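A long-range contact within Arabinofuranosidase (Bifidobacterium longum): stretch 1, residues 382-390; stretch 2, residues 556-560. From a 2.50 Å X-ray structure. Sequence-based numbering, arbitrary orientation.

Stretch 1 (382-390) AADAVVEGS
Stretch 2 556-560: AISWI

Small apolar residues spaced three apart on a helix let a strand lie close against it, and this contact from an arabinofuranosidase is a compact example. At its centre is Val-386, whose CA-to-CB bond points toward the second stretch and whose chi1 is t (177°). Val-386 CG2 lies 4.0 Å from Ile-557 CG2 and 3.9 Å from Trp-559 N, and Val-386 CG1 lies 3.8 Å from Ser-558 O. A beta-branched side chain suits this place, being short enough for close approach yet wide enough to touch three consecutive residues.

Ile-557 and Trp-559 also direct their CA-to-CB bonds toward the helix, whereas the CA-to-CB bond of the intervening Ser-558 points away. Ile-557 adopts m, t (-47°, 162°), and its CG2 methyl also reaches Ala-383, 4.0 Å from Ala-383 CA and 4.2 Å from Ala-383 CB. The alanine, set sideways, offers a small methyl and leaves its backbone accessible. At the other end, Trp-559 takes chi1 t (165°) and chi2 83°, placing its CD1 3.9 Å from Gly-389 CA, with the glycine oblique to the ring. Glycine is well suited here, since an ideal CB would point toward the strand and fall 2.7 Å from Trp-559 CD1, a clash.

Residues 382-390 are helical, with phi/psi near -65/-38, and i to i+4 hydrogen bonds such as Gly-389 N to Ala-385 O (3.0 Å); the first, Val-386 N to Ala-382 O (3.4 Å), is weak. In the second stretch, Ala-556 (-57/129) leads into Ile-557, which has positive phi (60/84), before the strand begins at Ser-558 (-155/143) and continues through Trp-559 (-112/137) and Ile-560 (-122/143; chi1 -130°, between wells, chi2 p, 77°). The axes run in broadly the same direction, at 46°, and approach to 7.6 Å. Ala-383 CA is 6.5 Å from Ile-557 CA, and Val-386 CA 5.3 Å from Trp-559 CA.

No hydrogen bond crosses the interface; packing accounts for the 253 Å² buried between the stretches. Polar side chains are satisfied in other ways. Ser-558 (chi1 p, 60°) uses its OG to bond a residue adjoining the stretches, and Ser-390 (p, 73°) returns OG to Val-387 O at 2.7 Å. Asp-384 (m, -67°; chi2 -29°) points away, and Glu-388 (m, t; -77°, -166°, chi3 23°) leads its end away. Glu-388 OE1 and OE2 and Asp-384 OD1 are hydrogen-bonded elsewhere in the structure, and Asp-384 OD2 bonds a residue adjoining the stretches.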

# COMPACT_ATOMS: atom_id res chain seq x y z
N ALA D 382 16.03 -43.53 7.82
CA ALA D 382 17.07 -43.87 6.86
C ALA D 382 16.65 -43.53 5.43
O ALA D 382 17.49 -43.15 4.61
CB ALA D 382 17.43 -45.35 6.97
N ALA D 383 15.36 -43.67 5.14
CA ALA D 383 14.81 -43.36 3.83
C ALA D 383 14.80 -41.86 3.54
O ALA D 383 15.11 -41.44 2.43
CB ALA D 383 13.41 -43.95 3.68
N ASP D 384 14.45 -41.07 4.56
CA ASP D 384 14.42 -39.60 4.44
C ASP D 384 15.79 -39.05 4.03
O ASP D 384 15.87 -38.11 3.23
CB ASP D 384 13.97 -38.96 5.76
CG ASP D 384 12.51 -39.27 6.10
OD1 ASP D 384 11.70 -39.48 5.17
OD2 ASP D 384 12.18 -39.31 7.30
N ALA D 385 16.84 -39.64 4.58
CA ALA D 385 18.22 -39.25 4.27
C ALA D 385 18.60 -39.58 2.83
O ALA D 385 19.26 -38.78 2.17
CB ALA D 385 19.18 -39.91 5.24
N VAL D 386 18.17 -40.75 2.35
CA VAL D 386 18.49 -41.19 0.99
C VAL D 386 17.81 -40.29 -0.06
O VAL D 386 18.38 -40.03 -1.12
CB VAL D 386 18.12 -42.70 0.76
CG1 VAL D 386 18.39 -43.13 -0.68
CG2 VAL D 386 18.90 -43.59 1.73
N VAL D 387 16.61 -39.82 0.26
CA VAL D 387 15.88 -38.89 -0.61
C VAL D 387 16.62 -37.55 -0.71
O VAL D 387 16.75 -37.00 -1.80
CB VAL D 387 14.41 -38.70 -0.15
CG1 VAL D 387 13.69 -37.65 -1.00
CG2 VAL D 387 13.66 -40.02 -0.22
N GLU D 388 17.10 -37.04 0.43
CA GLU D 388 17.86 -35.79 0.45
C GLU D 388 19.20 -35.91 -0.29
O GLU D 388 19.64 -34.97 -0.94
CB GLU D 388 18.08 -35.29 1.88
CG GLU D 388 16.84 -34.62 2.48
CD GLU D 388 17.13 -33.84 3.75
OE1 GLU D 388 18.29 -33.43 3.97
OE2 GLU D 388 16.18 -33.62 4.53
N GLY D 389 19.83 -37.08 -0.18
CA GLY D 389 21.04 -37.40 -0.93
C GLY D 389 20.83 -37.30 -2.43
O GLY D 389 21.69 -36.77 -3.15
N SER D 390 19.69 -37.79 -2.91
CA SER D 390 19.34 -37.73 -4.33
C SER D 390 18.94 -36.33 -4.78
O SER D 390 19.17 -35.95 -5.93
CB SER D 390 18.24 -38.75 -4.68
OG SER D 390 16.98 -38.34 -4.18
N ALA D 556 18.74 -52.05 -1.44
CA ALA D 556 17.52 -51.27 -1.65
C ALA D 556 17.45 -50.10 -0.67
O ALA D 556 17.61 -50.29 0.53
CB ALA D 556 16.31 -52.17 -1.51
N ILE D 557 17.21 -48.91 -1.21
CA ILE D 557 17.20 -47.65 -0.44
C ILE D 557 18.56 -47.40 0.21
O ILE D 557 18.79 -47.74 1.38
CB ILE D 557 16.05 -47.59 0.62
CG1 ILE D 557 14.71 -48.01 0.01
CG2 ILE D 557 15.95 -46.19 1.23
CD1 ILE D 557 13.65 -48.40 1.02
N SER D 558 19.47 -46.80 -0.56
CA SER D 558 20.83 -46.51 -0.09
C SER D 558 21.48 -45.35 -0.82
O SER D 558 21.28 -45.16 -2.03
CB SER D 558 21.72 -47.76 -0.19
OG SER D 558 21.81 -48.22 -1.52
N TRP D 559 22.25 -44.56 -0.07
CA TRP D 559 23.04 -43.46 -0.62
C TRP D 559 24.52 -43.80 -0.48
O TRP D 559 24.96 -44.31 0.56
CB TRP D 559 22.72 -42.16 0.12
CG TRP D 559 23.70 -41.04 -0.11
CD1 TRP D 559 23.73 -40.17 -1.16
CD2 TRP D 559 24.80 -40.67 0.74
NE1 TRP D 559 24.77 -39.29 -1.02
CE2 TRP D 559 25.44 -39.57 0.14
CE3 TRP D 559 25.29 -41.16 1.95
CZ2 TRP D 559 26.56 -38.95 0.70
CZ3 TRP D 559 26.40 -40.55 2.52
CH2 TRP D 559 27.03 -39.46 1.89
N ILE D 560 25.29 -43.53 -1.54
CA ILE D 560 26.71 -43.86 -1.55
C ILE D 560 27.57 -42.62 -1.79
O ILE D 560 27.19 -41.72 -2.54
CB ILE D 560 27.02 -44.98 -2.59
CG1 ILE D 560 27.85 -46.10 -1.95
CG2 ILE D 560 27.70 -44.45 -3.85
CD1 ILE D 560 27.05 -47.02 -1.07